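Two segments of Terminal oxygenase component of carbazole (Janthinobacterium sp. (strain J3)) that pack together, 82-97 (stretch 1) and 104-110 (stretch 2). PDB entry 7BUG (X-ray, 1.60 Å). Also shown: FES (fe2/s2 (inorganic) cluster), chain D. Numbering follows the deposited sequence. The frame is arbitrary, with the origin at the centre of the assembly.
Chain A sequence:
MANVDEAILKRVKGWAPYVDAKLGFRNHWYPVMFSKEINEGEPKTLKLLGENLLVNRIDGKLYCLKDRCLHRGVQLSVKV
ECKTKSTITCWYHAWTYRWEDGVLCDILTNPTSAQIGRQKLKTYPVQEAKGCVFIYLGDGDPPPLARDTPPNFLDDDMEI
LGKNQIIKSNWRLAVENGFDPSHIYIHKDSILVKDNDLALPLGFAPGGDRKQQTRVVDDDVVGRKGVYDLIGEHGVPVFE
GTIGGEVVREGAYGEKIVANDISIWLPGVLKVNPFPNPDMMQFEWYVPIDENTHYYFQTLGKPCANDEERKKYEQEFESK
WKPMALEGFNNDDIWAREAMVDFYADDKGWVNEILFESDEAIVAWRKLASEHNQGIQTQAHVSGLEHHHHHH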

ATOM      1  N   CYS A  82      -3.408  31.192  14.443  1.00 14.51           N
ATOM      2  CA  CYS A  82      -3.788  31.572  15.828  1.00 15.65           C
ATOM      3  C   CYS A  82      -3.897  33.077  15.837  1.00 18.33           C
ATOM      4  O   CYS A  82      -2.815  33.759  15.761  1.00 18.73           O
ATOM      5  CB  CYS A  82      -2.781  31.081  16.857  1.00 15.74           C
ATOM      6  SG  CYS A  82      -2.781  29.275  17.071  1.00 17.91           S
ATOM      7  N   LYS A  83      -5.123  33.583  15.805  1.00 16.14           N
ATOM      8  CA  LYS A  83      -5.320  35.026  15.533  1.00 17.63           C
ATOM      9  C   LYS A  83      -5.488  35.780  16.838  1.00 18.62           C
ATOM     10  O   LYS A  83      -5.369  37.026  16.792  1.00 20.74           O
ATOM     11  CB  LYS A  83      -6.501  35.218  14.600  1.00 18.06           C
ATOM     12  CG  LYS A  83      -6.343  34.407  13.332  1.00 21.21           C
ATOM     13  CD  LYS A  83      -7.393  34.684  12.258  1.00 22.58           C
ATOM     14  CE  LYS A  83      -6.845  35.444  11.080  1.00 23.54           C
ATOM     15  NZ  LYS A  83      -5.671  34.804  10.480  1.00 21.67           N
ATOM     16  N   THR A  84      -5.842  35.093  17.919  1.00 17.26           N
ATOM     17  CA  THR A  84      -5.722  35.621  19.298  1.00 18.66           C
ATOM     18  C   THR A  84      -4.963  34.596  20.142  1.00 20.39           C
ATOM     19  O   THR A  84      -4.936  33.396  19.786  1.00 18.57           O
ATOM     20  CB  THR A  84      -7.067  35.966  19.925  1.00 18.04           C
ATOM     21  OG1 THR A  84      -7.781  34.794  20.329  1.00 16.78           O
ATOM     22  CG2 THR A  84      -7.902  36.823  18.999  1.00 16.37           C
ATOM     23  N   LYS A  85      -4.411  35.036  21.266  1.00 19.84           N
ATOM     24  CA  LYS A  85      -3.656  34.172  22.205  1.00 21.65           C
ATOM     25  C   LYS A  85      -4.498  32.951  22.565  1.00 18.97           C
ATOM     26  O   LYS A  85      -3.958  31.844  22.663  1.00 20.24           O
ATOM     27  CB  LYS A  85      -3.406  34.967  23.503  1.00 26.31           C
ATOM     28  CG  LYS A  85      -2.075  34.729  24.170  1.00 32.70           C
ATOM     29  CD  LYS A  85      -1.769  35.666  25.348  1.00 32.24           C
ATOM     30  CE  LYS A  85      -2.845  35.675  26.424  1.00 37.55           C
ATOM     31  NZ  LYS A  85      -2.484  36.485  27.635  1.00 34.89           N
ATOM     32  N   SER A  86      -5.785  33.146  22.803  1.00 17.20           N
ATOM     33  CA  SER A  86      -6.662  32.128  23.402  1.00 18.62           C
ATOM     34  C   SER A  86      -7.312  31.208  22.371  1.00 14.98           C
ATOM     35  O   SER A  86      -8.043  30.337  22.806  1.00 13.38           O
ATOM     36  CB  SER A  86      -7.697  32.736  24.262  1.00 19.53           C
ATOM     37  OG  SER A  86      -8.530  33.576  23.515  1.00 26.83           O
ATOM     38  N   THR A  87      -7.109  31.461  21.082  1.00 14.09           N
ATOM     39  CA  THR A  87      -7.909  30.729  20.075  1.00 13.07           C
ATOM     40  C   THR A  87      -7.050  30.172  18.940  1.00 12.41           C
ATOM     41  O   THR A  87      -5.902  30.580  18.718  1.00 13.57           O
ATOM     42  CB  THR A  87      -9.051  31.560  19.469  1.00 13.42           C
ATOM     43  OG1 THR A  87      -8.488  32.659  18.763  1.00 12.59           O
ATOM     44  CG2 THR A  87     -10.037  32.037  20.521  1.00 13.81           C
ATOM     45  N   ILE A  88      -7.654  29.287  18.170  1.00 10.82           N
ATOM     46  CA  ILE A  88      -7.109  28.900  16.843  1.00 11.07           C
ATOM     47  C   ILE A  88      -8.263  28.975  15.852  1.00 11.00           C
ATOM     48  O   ILE A  88      -9.399  28.586  16.233  1.00 10.48           O
ATOM     49  CB  ILE A  88      -6.415  27.506  16.854  1.00 11.12           C
ATOM     50  CG1 ILE A  88      -5.821  27.150  15.482  1.00 11.46           C
ATOM     51  CG2 ILE A  88      -7.334  26.445  17.402  1.00 12.29           C
ATOM     52  CD1 ILE A  88      -4.846  25.961  15.499  1.00 10.78           C
ATOM     53  N   THR A  89      -7.979  29.424  14.629  1.00 10.71           N
ATOM     54  CA  THR A  89      -8.973  29.605  13.564  1.00 10.21           C
ATOM     55  C   THR A  89      -8.646  28.567  12.486  1.00 10.40           C
ATOM     56  O   THR A  89      -7.503  28.607  11.950  1.00 10.39           O
ATOM     57  CB  THR A  89      -8.900  31.048  13.021  1.00 10.26           C
ATOM     58  OG1 THR A  89      -9.296  31.903  14.096  1.00 10.94           O
ATOM     59  CG2 THR A  89      -9.752  31.258  11.799  1.00 10.18           C
ATOM     60  N   CYS A  90      -9.592  27.721  12.151  1.00  9.77           N
ATOM     61  CA  CYS A  90      -9.383  26.787  11.013  1.00  9.47           C
ATOM     62  C   CYS A  90      -9.094  27.624   9.774  1.00  9.97           C
ATOM     63  O   CYS A  90      -9.776  28.646   9.509  1.00 10.38           O
ATOM     64  CB  CYS A  90     -10.596  25.902  10.833  1.00  9.06           C
ATOM     65  SG  CYS A  90     -10.352  24.735   9.478  1.00  9.64           S
ATOM     66  N   TRP A  91      -8.149  27.186   8.973  1.00  9.92           N
ATOM     67  CA  TRP A  91      -7.723  27.879   7.742  1.00  9.34           C
ATOM     68  C   TRP A  91      -8.780  27.815   6.635  1.00  8.84           C
ATOM     69  O   TRP A  91      -8.638  28.567   5.659  1.00  9.33           O
ATOM     70  CB  TRP A  91      -6.408  27.280   7.267  1.00  8.93           C
ATOM     71  CG  TRP A  91      -6.483  25.805   7.112  1.00  9.59           C
ATOM     72  CD1 TRP A  91      -6.130  24.861   8.047  1.00  9.02           C
ATOM     73  CD2 TRP A  91      -7.002  25.079   5.979  1.00  9.34           C
ATOM     74  NE1 TRP A  91      -6.362  23.606   7.558  1.00  9.87           N
ATOM     75  CE2 TRP A  91      -6.932  23.702   6.317  1.00  9.29           C
ATOM     76  CE3 TRP A  91      -7.519  25.437   4.745  1.00  9.75           C
ATOM     77  CZ2 TRP A  91      -7.331  22.696   5.431  1.00 10.20           C
ATOM     78  CZ3 TRP A  91      -7.963  24.449   3.885  1.00  9.79           C
ATOM     79  CH2 TRP A  91      -7.879  23.095   4.233  1.00 10.83           C
ATOM     80  N   TYR A  92      -9.775  26.934   6.745  1.00  8.36           N
ATOM     81  CA  TYR A  92     -10.647  26.664   5.591  1.00  8.77           C
ATOM     82  C   TYR A  92     -11.822  27.654   5.601  1.00  8.80           C
ATOM     83  O   TYR A  92     -11.984  28.381   4.628  1.00  9.71           O
ATOM     84  CB  TYR A  92     -11.046  25.200   5.595  1.00  9.74           C
ATOM     85  CG  TYR A  92     -11.467  24.604   4.260  1.00 10.01           C
ATOM     86  CD1 TYR A  92     -11.598  25.350   3.104  1.00 10.31           C
ATOM     87  CD2 TYR A  92     -11.829  23.259   4.203  1.00 10.20           C
ATOM     88  CE1 TYR A  92     -11.996  24.781   1.901  1.00 11.78           C
ATOM     89  CE2 TYR A  92     -12.278  22.681   3.023  1.00 11.34           C
ATOM     90  CZ  TYR A  92     -12.368  23.441   1.866  1.00 12.19           C
ATOM     91  OH  TYR A  92     -12.751  22.916   0.649  1.00 14.52           O
ATOM     92  N   HIS A  93     -12.667  27.590   6.635  1.00  8.65           N
ATOM     93  CA  HIS A  93     -13.845  28.487   6.721  1.00  8.38           C
ATOM     94  C   HIS A  93     -13.801  29.264   8.025  1.00  8.98           C
ATOM     95  O   HIS A  93     -14.805  29.801   8.403  1.00  9.78           O
ATOM     96  CB  HIS A  93     -15.181  27.768   6.541  1.00  8.65           C
ATOM     97  CG  HIS A  93     -15.163  26.750   5.460  1.00  8.95           C
ATOM     98  ND1 HIS A  93     -14.688  25.461   5.654  1.00  9.63           N
ATOM     99  CD2 HIS A  93     -15.622  26.814   4.190  1.00  9.29           C
ATOM    100  CE1 HIS A  93     -14.793  24.808   4.502  1.00  8.96           C
ATOM    101  NE2 HIS A  93     -15.377  25.609   3.588  1.00 10.20           N
ATOM    102  N   ALA A  94     -12.672  29.269   8.694  1.00  8.70           N
ATOM    103  CA  ALA A  94     -12.431  30.158   9.853  1.00  8.65           C
ATOM    104  C   ALA A  94     -13.347  29.863  11.042  1.00 10.46           C
ATOM    105  O   ALA A  94     -13.531  30.783  11.906  1.00 10.30           O
ATOM    106  CB  ALA A  94     -12.522  31.615   9.458  1.00  9.74           C
ATOM    107  N   TRP A  95     -13.795  28.623  11.219  1.00  9.69           N
ATOM    108  CA  TRP A  95     -14.327  28.203  12.530  1.00  9.65           C
ATOM    109  C   TRP A  95     -13.230  28.374  13.567  1.00  9.68           C
ATOM    110  O   TRP A  95     -12.097  27.917  13.420  1.00 10.61           O
ATOM    111  CB  TRP A  95     -14.859  26.773  12.524  1.00 10.26           C
ATOM    112  CG  TRP A  95     -16.078  26.561  11.706  1.00  9.72           C
ATOM    113  CD1 TRP A  95     -16.463  27.179  10.552  1.00  9.75           C
ATOM    114  CD2 TRP A  95     -17.074  25.578  11.996  1.00  9.31           C
ATOM    115  NE1 TRP A  95     -17.658  26.663  10.118  1.00 10.12           N
ATOM    116  CE2 TRP A  95     -18.038  25.668  10.972  1.00  9.61           C
ATOM    117  CE3 TRP A  95     -17.200  24.608  12.993  1.00 10.47           C
ATOM    118  CZ2 TRP A  95     -19.133  24.802  10.929  1.00  9.56           C
ATOM    119  CZ3 TRP A  95     -18.320  23.788  12.966  1.00 10.58           C
ATOM    120  CH2 TRP A  95     -19.260  23.900  11.945  1.00 10.09           C
ATOM    121  N   THR A  96     -13.525  29.088  14.658  1.00  9.77           N
ATOM    122  CA  THR A  96     -12.539  29.488  15.663  1.00 10.41           C
ATOM    123  C   THR A  96     -12.872  28.846  17.011  1.00 10.69           C
ATOM    124  O   THR A  96     -14.027  28.988  17.498  1.00 10.66           O
ATOM    125  CB  THR A  96     -12.527  31.012  15.764  1.00 10.51           C
ATOM    126  OG1 THR A  96     -12.133  31.502  14.475  1.00 11.41           O
ATOM    127  CG2 THR A  96     -11.561  31.496  16.823  1.00 12.24           C
ATOM    128  N   TYR A  97     -11.868  28.212  17.610  1.00 10.90           N
ATOM    129  CA  TYR A  97     -12.009  27.406  18.836  1.00 10.49           C
ATOM    130  C   TYR A  97     -11.140  27.983  19.952  1.00 10.94           C
ATOM    131  O   TYR A  97     -10.021  28.427  19.733  1.00 11.70           O
ATOM    132  CB  TYR A  97     -11.606  25.968  18.556  1.00 11.21           C
ATOM    133  CG  TYR A  97     -12.334  25.355  17.382  1.00 10.86           C
ATOM    134  CD1 TYR A  97     -13.538  24.696  17.576  1.00 11.37           C
ATOM    135  CD2 TYR A  97     -11.760  25.317  16.124  1.00 10.28           C
ATOM    136  CE1 TYR A  97     -14.187  24.061  16.540  1.00 10.75           C
ATOM    137  CE2 TYR A  97     -12.407  24.706  15.066  1.00 10.33           C
ATOM    138  CZ  TYR A  97     -13.619  24.064  15.278  1.00 10.88           C
ATOM    139  OH  TYR A  97     -14.170  23.395  14.209  1.00 10.92           O
ATOM    140  N   LEU A 104     -16.461  26.304  20.135  1.00 12.04           N
ATOM    141  CA  LEU A 104     -16.582  27.090  18.891  1.00 11.83           C
ATOM    142  C   LEU A 104     -17.088  28.479  19.286  1.00 13.78           C
ATOM    143  O   LEU A 104     -18.310  28.618  19.508  1.00 14.36           O
ATOM    144  CB  LEU A 104     -17.533  26.388  17.940  1.00 12.71           C
ATOM    145  CG  LEU A 104     -17.734  27.038  16.590  1.00 12.56           C
ATOM    146  CD1 LEU A 104     -16.456  27.194  15.771  1.00 11.84           C
ATOM    147  CD2 LEU A 104     -18.793  26.287  15.810  1.00 14.09           C
ATOM    148  N   CYS A 105     -16.200  29.460  19.311  1.00 13.30           N
ATOM    149  CA  CYS A 105     -16.542  30.780  19.902  1.00 14.69           C
ATOM    150  C   CYS A 105     -16.836  31.815  18.823  1.00 15.02           C
ATOM    151  O   CYS A 105     -17.444  32.858  19.162  1.00 14.87           O
ATOM    152  CB  CYS A 105     -15.457  31.230  20.860  1.00 15.31           C
ATOM    153  SG  CYS A 105     -13.875  31.616  20.082  1.00 17.93           S
ATOM    154  N   ASP A 106     -16.426  31.590  17.581  1.00 13.61           N
ATOM    155  CA  ASP A 106     -16.541  32.593  16.495  1.00 12.14           C
ATOM    156  C   ASP A 106     -16.443  31.810  15.182  1.00 13.06           C
ATOM    157  O   ASP A 106     -15.798  30.755  15.149  1.00 12.47           O
ATOM    158  CB  ASP A 106     -15.468  33.672  16.585  1.00 13.87           C
ATOM    159  CG  ASP A 106     -15.762  34.740  17.624  1.00 16.20           C
ATOM    160  OD1 ASP A 106     -16.714  35.539  17.377  1.00 17.42           O
ATOM    161  OD2 ASP A 106     -15.029  34.778  18.674  1.00 19.88           O
ATOM    162  N   ILE A 107     -17.036  32.353  14.142  1.00 12.69           N
ATOM    163  CA  ILE A 107     -16.754  31.870  12.761  1.00 11.82           C
ATOM    164  C   ILE A 107     -16.538  33.076  11.859  1.00 12.16           C
ATOM    165  O   ILE A 107     -17.517  33.829  11.639  1.00 12.80           O
ATOM    166  CB  ILE A 107     -17.859  30.964  12.200  1.00 12.04           C
ATOM    167  CG1 ILE A 107     -18.170  29.774  13.102  1.00 13.04           C
ATOM    168  CG2 ILE A 107     -17.481  30.512  10.774  1.00 12.65           C
ATOM    169  CD1 ILE A 107     -19.351  28.966  12.687  1.00 13.18           C
ATOM    170  N   LEU A 108     -15.322  33.309  11.378  1.00 12.07           N
ATOM    171  CA  LEU A 108     -15.027  34.585  10.682  1.00 12.55           C
ATOM    172  C   LEU A 108     -15.855  34.716   9.412  1.00 11.71           C
ATOM    173  O   LEU A 108     -16.231  35.837   9.056  1.00 12.25           O
ATOM    174  CB  LEU A 108     -13.539  34.778  10.386  1.00 13.63           C
ATOM    175  CG  LEU A 108     -12.573  34.646  11.568  1.00 17.90           C
ATOM    176  CD1 LEU A 108     -11.193  35.139  11.175  1.00 17.90           C
ATOM    177  CD2 LEU A 108     -13.040  35.326  12.828  1.00 21.13           C
ATOM    178  N   THR A 109     -16.136  33.607   8.716  1.00 11.05           N
ATOM    179  CA  THR A 109     -16.893  33.625   7.453  1.00 11.49           C
ATOM    180  C   THR A 109     -18.390  33.801   7.659  1.00 11.84           C
ATOM    181  O   THR A 109     -19.073  34.020   6.653  1.00 14.08           O
ATOM    182  CB  THR A 109     -16.623  32.325   6.687  1.00 11.09           C
ATOM    183  OG1 THR A 109     -16.985  31.186   7.496  1.00 10.98           O
ATOM    184  CG2 THR A 109     -15.184  32.287   6.227  1.00 10.93           C
ATOM    185  N   ASN A 110     -18.897  33.706   8.877  1.00 12.04           N
ATOM    186  CA  ASN A 110     -20.339  33.891   9.150  1.00 11.94           C
ATOM    187  C   ASN A 110     -20.540  34.168  10.629  1.00 11.69           C
ATOM    188  O   ASN A 110     -20.772  33.284  11.440  1.00 11.89           O
ATOM    189  CB  ASN A 110     -21.207  32.728   8.701  1.00 13.10           C
ATOM    190  CG  ASN A 110     -22.670  33.033   8.982  1.00 14.34           C
ATOM    191  OD1 ASN A 110     -22.963  34.150   9.441  1.00 15.14           O
ATOM    192  ND2 ASN A 110     -23.553  32.028   8.835  1.00 14.29           N
TER
HETATM  193 FE1  FES D 401     -12.546  24.029   9.315  1.00  9.48          FE
HETATM  194 FE2  FES D 401     -14.484  24.489   7.484  1.00  9.30          FE
HETATM  195  S1  FES D 401     -13.812  25.836   9.143  1.00  9.72           S
HETATM  196  S2  FES D 401     -13.166  22.680   7.630  1.00  9.45           S

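Residues 104-107 form a strand that runs antiparallel to strand 95-97, with the strand axes approaching to 4.7 Å, and together the two stretches bury 578 Å². Leu-104 opens the pairing opposite Tyr-97. Its side chain lies on the same face of the sheet as Trp-95 and Tyr-97 and contacts both of them: Leu-104 CD1 sits 3.6 Å from Trp-95 CB and 3.9 Å from Tyr-97 CE1, over one face of the tyrosine ring. A beta bulge follows, because the register shifts by one between Thr-96 and Tyr-97, leaving Cys-105 as the extra residue. Its amide still serves the ladder, Cys-105 N donating to Thr-96 O at 2.9 Å, while its SG packs 3.9 Å from Thr-87 CG2.

Asp-106 pairs with Thr-96, whose N donates to Asp-106 O at 2.9 Å. Both side chains lie on the face opposite the tryptophan, and the carboxylate oxygen OD2 is satisfied elsewhere in the structure. At Ile-107 the side chains return to the Trp-95 face. Ile-107 CD1 lies 3.9 Å from the centroid of the Trp-95 five-membered ring, almost on the ring normal, a CH-pi contact; Ile-107 CG2 approaches Trp-95 CD1 at 3.5 Å. That same CD1 of Trp-95 is 3.3 Å from S1 of the FES cluster, so this indole links the strand pairing to the cluster environment.

The chain then enters a type I turn from Ile-107 to Asn-110, yet the bonding continues. Leu-108 N donates to Ala-94 O at 3.1 Å, and Leu-108 CB meets Ala-94 CB at 3.4 Å. Finally, Thr-109 OG1 donates to His-93 O at 2.7 Å, a side-chain hydrogen bond that ties the turn to the backbone of a cluster ligand, since His-93 ND1 binds FES FE2 at 2.1 Å.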